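Local coordinates for Rho guanyl nucleotide exchange factor (Rom2), putative (Aspergillus fumigatus Af293, PDB 5O51), which probably serves as a guanine nucleotide exchange factor for Rho-type GTPases, and is represented here by its CNH domain, a seven-bladed beta-propeller, at residues Y36-I44 and P56-V65; K229-N237 and P270-P278. One frame throughout, in Å; residues are numbered along the deposited sequence.

Both interactions belong to the beta-propeller of the CNH domain, seven four-stranded blades whose ring is closed by strand 8-12 pairing with strand 327-333. Interaction 1 lies within one blade, where backbone hydrogen bonds join its two outer strands and tie the turn at residues 38-41 to the connection into the following blade. Interaction 2 lies between two blades, where the innermost strands 230-236 and 272-276 meet through side chains and a water. The contacts are on opposite sides of the chain's centre, with their own centres 28 Å apart and their nearest atoms about 15 Å apart, so they do not touch. Interaction 1 is the more buried of the two.

Interaction 1: residues Y36-I44 and P56-V65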
loop_
_atom_site.group_PDB
_atom_site.type_symbol
_atom_site.label_atom_id
_atom_site.label_comp_id
_atom_site.label_asym_id
_atom_site.label_seq_id
_atom_site.Cartn_x
_atom_site.Cartn_y
_atom_site.Cartn_z
ATOM N N TYR A 36 -6.102 -4.120 12.624
ATOM C CA TYR A 36 -6.795 -4.821 11.505
ATOM C C TYR A 36 -8.071 -4.115 11.117
ATOM O O TYR A 36 -8.899 -3.781 11.997
ATOM C CB TYR A 36 -7.248 -6.250 11.903
ATOM C CG TYR A 36 -6.169 -7.188 12.452
ATOM C CD1 TYR A 36 -5.375 -7.954 11.623
ATOM C CD2 TYR A 36 -5.900 -7.237 13.790
ATOM C CE1 TYR A 36 -4.433 -8.851 12.154
ATOM C CE2 TYR A 36 -4.926 -8.073 14.337
ATOM C CZ TYR A 36 -4.191 -8.881 13.531
ATOM O OH TYR A 36 -3.223 -9.679 14.130
ATOM N N GLY A 37 -8.286 -3.939 9.806
ATOM C CA GLY A 37 -9.579 -3.406 9.266
ATOM C C GLY A 37 -10.332 -4.525 8.519
ATOM O O GLY A 37 -9.756 -5.287 7.719
ATOM N N THR A 38 -11.598 -4.686 8.868
ATOM C CA THR A 38 -12.512 -5.647 8.194
ATOM C C THR A 38 -13.826 -4.987 7.745
ATOM O O THR A 38 -14.067 -3.771 7.959
ATOM C CB THR A 38 -12.874 -6.713 9.183
ATOM O OG1 THR A 38 -13.842 -6.140 10.116
ATOM C CG2 THR A 38 -11.618 -7.210 9.963
ATOM N N ASP A 39 -14.685 -5.791 7.144
ATOM C CA ASP A 39 -16.058 -5.362 6.749
ATOM C C ASP A 39 -16.966 -4.925 7.924
ATOM O O ASP A 39 -17.757 -4.062 7.744
ATOM C CB ASP A 39 -16.711 -6.430 5.838
ATOM C CG ASP A 39 -16.241 -6.323 4.434
ATOM O OD1 ASP A 39 -15.576 -5.304 4.096
ATOM O OD2 ASP A 39 -16.510 -7.244 3.641
ATOM N N SER A 40 -16.671 -5.327 9.153
ATOM C CA SER A 40 -17.504 -5.030 10.301
ATOM C C SER A 40 -16.916 -4.102 11.364
ATOM O O SER A 40 -17.680 -3.543 12.185
ATOM C CB SER A 40 -17.698 -6.308 11.082
ATOM O OG SER A 40 -16.662 -6.271 12.085
ATOM N N GLY A 41 -15.604 -4.016 11.459
ATOM C CA GLY A 41 -14.939 -3.320 12.575
ATOM C C GLY A 41 -13.400 -3.277 12.450
ATOM O O GLY A 41 -12.855 -3.832 11.532
ATOM N N ILE A 42 -12.762 -2.574 13.385
ATOM C CA ILE A 42 -11.313 -2.446 13.559
ATOM C C ILE A 42 -10.953 -3.126 14.887
ATOM O O ILE A 42 -11.629 -2.929 15.960
ATOM C CB ILE A 42 -10.917 -0.979 13.500
ATOM C CG1 ILE A 42 -11.223 -0.413 12.112
ATOM C CG2 ILE A 42 -9.401 -0.756 13.755
ATOM C CD1 ILE A 42 -11.112 1.090 12.044
ATOM N N PHE A 43 -9.895 -3.941 14.832
ATOM C CA PHE A 43 -9.407 -4.740 15.984
ATOM C C PHE A 43 -7.927 -4.440 16.229
ATOM O O PHE A 43 -7.183 -4.040 15.278
ATOM C CB PHE A 43 -9.604 -6.221 15.721
ATOM C CG PHE A 43 -11.066 -6.674 15.484
ATOM C CD1 PHE A 43 -11.658 -6.586 14.218
ATOM C CD2 PHE A 43 -11.822 -7.228 16.533
ATOM C CE1 PHE A 43 -12.993 -6.980 14.025
ATOM C CE2 PHE A 43 -13.140 -7.650 16.349
ATOM C CZ PHE A 43 -13.722 -7.552 15.071
ATOM N N ILE A 44 -7.474 -4.657 17.470
ATOM C CA ILE A 44 -6.032 -4.552 17.839
ATOM C C ILE A 44 -5.598 -5.776 18.592
ATOM O O ILE A 44 -6.371 -6.319 19.402
ATOM C CB ILE A 44 -5.725 -3.265 18.616
ATOM C CG1 ILE A 44 -4.245 -3.108 18.931
ATOM C CG2 ILE A 44 -6.479 -3.127 19.944
ATOM C CD1 ILE A 44 -3.862 -1.656 19.136
ATOM N N PRO A 56 -7.521 -10.852 19.255
ATOM C CA PRO A 56 -7.634 -9.429 18.946
ATOM C C PRO A 56 -8.900 -8.835 19.641
ATOM O O PRO A 56 -9.883 -9.540 19.761
ATOM C CB PRO A 56 -7.810 -9.414 17.430
ATOM C CG PRO A 56 -7.251 -10.708 16.972
ATOM C CD PRO A 56 -7.465 -11.691 18.055
ATOM N N ARG A 57 -8.901 -7.561 19.996
ATOM C CA ARG A 57 -10.114 -6.919 20.601
ATOM C C ARG A 57 -10.664 -5.778 19.768
ATOM O O ARG A 57 -9.918 -5.061 19.118
ATOM C CB ARG A 57 -9.820 -6.414 22.016
ATOM C CG ARG A 57 -8.580 -5.603 22.208
ATOM C CD ARG A 57 -8.487 -5.037 23.663
ATOM N NE ARG A 57 -7.605 -3.879 23.608
ATOM C CZ ARG A 57 -7.988 -2.620 23.436
ATOM N NH1 ARG A 57 -9.259 -2.275 23.496
ATOM N NH2 ARG A 57 -7.066 -1.678 23.287
ATOM N N ARG A 58 -11.966 -5.662 19.757
ATOM C CA ARG A 58 -12.647 -4.707 18.936
ATOM C C ARG A 58 -12.408 -3.373 19.562
ATOM O O ARG A 58 -12.571 -3.211 20.802
ATOM C CB ARG A 58 -14.148 -5.018 18.890
ATOM C CG ARG A 58 -15.029 -3.916 18.325
ATOM C CD ARG A 58 -16.494 -4.373 18.295
ATOM N NE ARG A 58 -16.751 -5.368 17.259
ATOM C CZ ARG A 58 -17.082 -5.122 15.995
ATOM N NH1 ARG A 58 -17.220 -3.885 15.573
ATOM N NH2 ARG A 58 -17.244 -6.136 15.116
ATOM N N VAL A 59 -12.044 -2.402 18.731
ATOM C CA VAL A 59 -11.764 -1.043 19.230
ATOM C C VAL A 59 -12.586 0.026 18.580
ATOM O O VAL A 59 -12.808 1.070 19.195
ATOM C CB VAL A 59 -10.302 -0.560 19.108
ATOM C CG1 VAL A 59 -9.445 -1.296 20.114
ATOM C CG2 VAL A 59 -9.743 -0.609 17.649
ATOM N N LEU A 60 -12.947 -0.158 17.334
ATOM C CA LEU A 60 -13.837 0.808 16.703
ATOM C C LEU A 60 -14.899 0.067 15.918
ATOM O O LEU A 60 -14.593 -0.973 15.275
ATOM C CB LEU A 60 -13.087 1.743 15.793
ATOM C CG LEU A 60 -12.183 2.734 16.503
ATOM C CD1 LEU A 60 -11.125 3.310 15.555
ATOM C CD2 LEU A 60 -13.006 3.801 17.185
ATOM N N ASP A 61 -16.162 0.553 15.980
ATOM C CA ASP A 61 -17.179 0.082 15.040
ATOM C C ASP A 61 -17.018 0.931 13.793
ATOM O O ASP A 61 -16.832 2.140 13.875
ATOM C CB ASP A 61 -18.614 0.173 15.595
ATOM C CG ASP A 61 -18.794 -0.657 16.875
ATOM O OD1 ASP A 61 -17.970 -1.581 17.165
ATOM O OD2 ASP A 61 -19.760 -0.362 17.587
ATOM N N ALA A 62 -17.119 0.305 12.653
ATOM C CA ALA A 62 -16.888 0.983 11.357
ATOM C C ALA A 62 -16.963 -0.119 10.395
ATOM O O ALA A 62 -16.455 -1.208 10.684
ATOM C CB ALA A 62 -15.533 1.664 11.245
ATOM N N SER A 63 -17.552 0.166 9.257
ATOM C CA SER A 63 -17.901 -0.858 8.338
ATOM C C SER A 63 -17.192 -0.649 7.017
ATOM O O SER A 63 -16.847 0.462 6.697
ATOM C CB SER A 63 -19.448 -0.885 8.213
ATOM O OG SER A 63 -19.894 -0.170 7.088
ATOM N N GLN A 64 -16.981 -1.730 6.256
ATOM C CA GLN A 64 -16.315 -1.675 4.940
ATOM C C GLN A 64 -14.933 -0.996 4.997
ATOM O O GLN A 64 -14.650 -0.129 4.178
ATOM C CB GLN A 64 -17.186 -0.896 3.955
ATOM C CG GLN A 64 -18.633 -1.333 3.922
ATOM C CD GLN A 64 -18.759 -2.713 3.367
ATOM O OE1 GLN A 64 -18.329 -2.983 2.243
ATOM N NE2 GLN A 64 -19.368 -3.606 4.138
ATOM N N VAL A 65 -14.124 -1.324 6.003
ATOM C CA VAL A 65 -12.779 -0.672 6.174
ATOM C C VAL A 65 -11.823 -1.257 5.140
ATOM O O VAL A 65 -11.409 -2.412 5.265
ATOM C CB VAL A 65 -12.196 -0.836 7.574
ATOM C CG1 VAL A 65 -10.855 -0.095 7.656
ATOM C CG2 VAL A 65 -13.182 -0.269 8.619
#
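A classic beta bulge sets Ile42 against both Val59 and Leu60 where strands 41-46 and 57-61 pair antiparallel. Ile42 O accepts from Val59 N at 2.9 Å and, more weakly, from Leu60 N, while Ile42 N returns a nearly straight bond to Leu60 O (3.1 Å). Further along, Ile44 and Arg57 exchange two backbone bonds. On one face of the sheet, at the propeller blade's outer edge, the Ile42 and Leu60 side chains lie side by side, and Ile44 CG2 presses on Val59 CG1 at 3.5 Å, tighter than usual. The same Ile44 methyl sits over one face of the Arg57 guanidinium, toward its rim. On the other face, Phe43 CE2 packs on Arg58 CB (3.8 Å). A bend at chi3 (-72°) turns the Arg58 guanidinium toward the 38-41 turn, NH2 donating to Ser40 OG (3.1 Å) while NH1 salt-bridges Asp61 OD1 (2.9 Å) of its own segment. Within that turn, Ser40 N donates to Thr38 OG1, an ST turn. Past strand 57-61, Gln64 N reaches Asp39 O at 2.9 Å and Val65 N bonds to Thr38 O (3.1 Å), both from above the carbonyl planes, as the chain enters the next blade; Asn23 holds Asp39 OD1.

Interaction 2: residues K229-N237 and P270-P278; sequences KPIHIERMN and PNAFALSYP
An extended first torsion in Glu234 (chi1 -174°) followed by a bend at chi2 (107°) lays its carboxylate against Leu275, whose CG is anti to the backbone N (chi1 179°), with CD2 the methyl that meets the facing strand. Glu234 OE2 lies 3.4 Å from Leu275 CD2, and the aliphatic CG of Glu234 also packs on that methyl. The other carboxylate oxygen is taken up on its own strand: His232 NE2 donates to Glu234 OE1 at 2.8 Å, meeting its anti lone pair almost in the plane of the imidazole. This bond should restrain the rotation of both groups. A water links the strands at the same place, accepting from Leu275 N at 2.8 Å and donating weakly to Glu234 OE1; no direct hydrogen bond crosses the contact.

Apolar packing continues on either side of the carboxylate. Toward the start of the strands, Ile231 CG2 comes in at the edge of the Phe273 ring, 3.7 Å from CD1, with the two side chains at about a right angle. His232 slides past Phe273 in the opposite direction, its CD2 lying 4.0 Å from Phe273 CB. Toward the far end, Met236 and Leu275 reach each other tip to tip, with SD 3.8 Å from CD2, and Met236 CE touches the edge of the Tyr277 ring.

Strands 230-236 and 272-276 are the innermost strands of successive propeller blades. They run nearly parallel, their axes approaching to 6.6 Å, too far apart to form a continuous sheet. Each pairs instead within its own blade, 230-236 with strand 239-244 and 272-276 with strand 279-284. Pro230 rests on Ser181 of strand 180-186, while Trp266 meets the Phe273 ring and Ala272 and Ala274 pack on Met309 of strand 307-312.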
loop_
_atom_site.group_PDB
_atom_site.type_symbol
_atom_site.label_atom_id
_atom_site.label_comp_id
_atom_site.label_asym_id
_atom_site.label_seq_id
_atom_site.Cartn_x
_atom_site.Cartn_y
_atom_site.Cartn_z
ATOM N N LYS A 229 -0.886 -1.080 -15.743
ATOM C CA LYS A 229 -1.178 -0.805 -14.356
ATOM C C LYS A 229 0.149 -0.627 -13.667
ATOM O O LYS A 229 0.820 -1.629 -13.381
ATOM C CB LYS A 229 -1.984 -1.901 -13.728
ATOM C CG LYS A 229 -3.206 -2.348 -14.494
ATOM C CD LYS A 229 -4.051 -3.254 -13.596
ATOM C CE LYS A 229 -5.113 -4.003 -14.380
ATOM N NZ LYS A 229 -6.078 -3.048 -14.994
ATOM N N PRO A 230 0.554 0.637 -13.453
ATOM C CA PRO A 230 1.736 0.933 -12.687
ATOM C C PRO A 230 1.361 0.844 -11.218
ATOM O O PRO A 230 0.411 1.503 -10.774
ATOM C CB PRO A 230 2.063 2.386 -13.052
ATOM C CG PRO A 230 1.093 2.753 -14.137
ATOM C CD PRO A 230 -0.082 1.893 -13.914
ATOM N N ILE A 231 2.120 0.053 -10.478
ATOM C CA ILE A 231 1.746 -0.305 -9.109
ATOM C C ILE A 231 2.723 0.269 -8.098
ATOM O O ILE A 231 2.297 0.742 -7.082
ATOM C CB ILE A 231 1.707 -1.825 -8.961
ATOM C CG1 ILE A 231 0.783 -2.487 -10.014
ATOM C CG2 ILE A 231 1.409 -2.191 -7.540
ATOM C CD1 ILE A 231 -0.658 -2.062 -9.984
ATOM N N HIS A 232 4.025 0.177 -8.336
ATOM C CA HIS A 232 4.967 0.469 -7.254
ATOM C C HIS A 232 6.308 0.923 -7.800
ATOM O O HIS A 232 6.817 0.341 -8.789
ATOM C CB HIS A 232 5.137 -0.770 -6.343
ATOM C CG HIS A 232 6.154 -0.619 -5.265
ATOM N ND1 HIS A 232 5.946 0.175 -4.155
ATOM C CD2 HIS A 232 7.396 -1.148 -5.121
ATOM C CE1 HIS A 232 7.012 0.130 -3.378
ATOM N NE2 HIS A 232 7.910 -0.659 -3.944
ATOM N N ILE A 233 6.909 1.866 -7.066
ATOM C CA ILE A 233 8.187 2.478 -7.414
ATOM C C ILE A 233 9.113 2.410 -6.226
ATOM O O ILE A 233 8.716 2.749 -5.116
ATOM C CB ILE A 233 8.094 3.984 -7.673
ATOM C CG1 ILE A 233 7.108 4.295 -8.728
ATOM C CG2 ILE A 233 9.467 4.544 -8.112
ATOM C CD1 ILE A 233 6.785 5.778 -8.801
ATOM N N GLU A 234 10.353 2.024 -6.457
ATOM C CA GLU A 234 11.318 1.877 -5.378
ATOM C C GLU A 234 12.668 2.468 -5.781
ATOM O O GLU A 234 13.210 2.142 -6.840
ATOM C CB GLU A 234 11.469 0.395 -5.076
ATOM C CG GLU A 234 12.340 0.099 -3.871
ATOM C CD GLU A 234 11.617 -0.378 -2.604
ATOM O OE1 GLU A 234 10.352 -0.463 -2.501
ATOM O OE2 GLU A 234 12.396 -0.675 -1.678
ATOM N N ARG A 235 13.246 3.285 -4.906
ATOM C CA ARG A 235 14.572 3.878 -5.126
ATOM C C ARG A 235 15.641 2.850 -4.803
ATOM O O ARG A 235 15.559 2.170 -3.799
ATOM C CB ARG A 235 14.696 5.102 -4.234
ATOM C CG ARG A 235 15.988 5.889 -4.377
ATOM C CD ARG A 235 15.787 7.372 -4.028
ATOM N NE ARG A 235 16.915 8.217 -4.427
ATOM C CZ ARG A 235 17.304 8.446 -5.691
ATOM N NH1 ARG A 235 16.690 7.887 -6.740
ATOM N NH2 ARG A 235 18.344 9.233 -5.924
ATOM N N MET A 236 16.640 2.684 -5.660
ATOM C CA MET A 236 17.862 1.906 -5.273
ATOM C C MET A 236 19.132 2.591 -5.813
ATOM O O MET A 236 19.356 2.613 -7.023
ATOM C CB MET A 236 17.787 0.464 -5.773
ATOM C CG MET A 236 16.405 -0.185 -5.655
ATOM S SD MET A 236 16.395 -1.898 -6.186
ATOM C CE MET A 236 17.514 -2.695 -5.019
ATOM N N ASN A 237 19.932 3.189 -4.927
ATOM C CA ASN A 237 21.050 4.068 -5.344
ATOM C C ASN A 237 20.421 5.264 -6.057
ATOM O O ASN A 237 19.371 5.757 -5.612
ATOM C CB ASN A 237 22.040 3.330 -6.279
ATOM C CG ASN A 237 22.317 1.915 -5.827
ATOM O OD1 ASN A 237 22.288 0.966 -6.641
ATOM N ND2 ASN A 237 22.571 1.752 -4.517
ATOM N N PRO A 270 0.122 -9.261 -10.843
ATOM C CA PRO A 270 0.327 -8.813 -9.439
ATOM C C PRO A 270 -0.328 -7.456 -9.166
ATOM O O PRO A 270 -0.365 -6.595 -10.044
ATOM C CB PRO A 270 1.863 -8.781 -9.275
ATOM C CG PRO A 270 2.451 -8.875 -10.725
ATOM C CD PRO A 270 1.385 -9.605 -11.512
ATOM N N ASN A 271 -0.887 -7.309 -7.970
ATOM C CA ASN A 271 -1.516 -6.048 -7.543
ATOM C C ASN A 271 -0.670 -5.401 -6.409
ATOM O O ASN A 271 -1.050 -4.368 -5.892
ATOM C CB ASN A 271 -3.001 -6.274 -7.106
ATOM C CG ASN A 271 -3.151 -7.347 -6.028
ATOM O OD1 ASN A 271 -2.337 -7.426 -5.111
ATOM N ND2 ASN A 271 -4.188 -8.158 -6.114
ATOM N N ALA A 272 0.431 -6.028 -5.978
ATOM C CA ALA A 272 1.293 -5.416 -4.929
ATOM C C ALA A 272 2.693 -5.979 -4.990
ATOM O O ALA A 272 2.887 -7.108 -5.521
ATOM C CB ALA A 272 0.656 -5.606 -3.537
ATOM N N PHE A 273 3.658 -5.216 -4.452
ATOM C CA PHE A 273 5.055 -5.576 -4.515
ATOM C C PHE A 273 5.753 -5.255 -3.190
ATOM O O PHE A 273 5.380 -4.329 -2.521
ATOM C CB PHE A 273 5.766 -4.751 -5.641
ATOM C CG PHE A 273 5.366 -5.148 -7.043
ATOM C CD1 PHE A 273 4.239 -4.620 -7.630
ATOM C CD2 PHE A 273 6.066 -6.106 -7.717
ATOM C CE1 PHE A 273 3.851 -5.010 -8.905
ATOM C CE2 PHE A 273 5.693 -6.523 -8.983
ATOM C CZ PHE A 273 4.584 -5.975 -9.570
ATOM N N ALA A 274 6.784 -6.010 -2.859
ATOM C CA ALA A 274 7.715 -5.668 -1.815
ATOM C C ALA A 274 9.144 -6.062 -2.135
ATOM O O ALA A 274 9.398 -7.120 -2.769
ATOM C CB ALA A 274 7.297 -6.353 -0.552
ATOM N N LEU A 275 10.074 -5.233 -1.670
ATOM C CA LEU A 275 11.514 -5.494 -1.817
ATOM C C LEU A 275 12.167 -5.891 -0.483
ATOM O O LEU A 275 12.085 -5.173 0.508
ATOM C CB LEU A 275 12.164 -4.282 -2.468
ATOM C CG LEU A 275 13.684 -4.305 -2.697
ATOM C CD1 LEU A 275 14.188 -5.543 -3.449
ATOM C CD2 LEU A 275 14.086 -3.033 -3.420
ATOM N N SER A 276 12.769 -7.073 -0.434
ATOM C CA SER A 276 13.600 -7.508 0.705
ATOM C C SER A 276 14.919 -8.101 0.184
ATOM O O SER A 276 15.061 -9.330 0.025
ATOM C CB SER A 276 12.840 -8.490 1.571
ATOM O OG SER A 276 13.563 -8.732 2.729
ATOM N N TYR A 277 15.867 -7.216 -0.087
ATOM C CA TYR A 277 17.158 -7.544 -0.781
ATOM C C TYR A 277 17.728 -8.882 -0.324
ATOM O O TYR A 277 17.713 -9.148 0.868
ATOM C CB TYR A 277 18.196 -6.405 -0.656
ATOM C CG TYR A 277 19.279 -6.487 -1.757
ATOM C CD1 TYR A 277 20.327 -7.420 -1.648
ATOM C CD2 TYR A 277 19.260 -5.642 -2.904
ATOM C CE1 TYR A 277 21.288 -7.539 -2.632
ATOM C CE2 TYR A 277 20.251 -5.777 -3.904
ATOM C CZ TYR A 277 21.238 -6.746 -3.745
ATOM O OH TYR A 277 22.248 -6.967 -4.651
ATOM N N PRO A 278 18.164 -9.787 -1.226
ATOM C CA PRO A 278 18.220 -9.647 -2.678
ATOM C C PRO A 278 16.907 -10.087 -3.407
ATOM O O PRO A 278 16.975 -10.447 -4.592
ATOM C CB PRO A 278 19.381 -10.607 -3.028
ATOM C CG PRO A 278 19.177 -11.712 -2.074
ATOM C CD PRO A 278 18.597 -11.142 -0.819
HETATM O O HOH W 1 9.094 -2.906 -0.462
#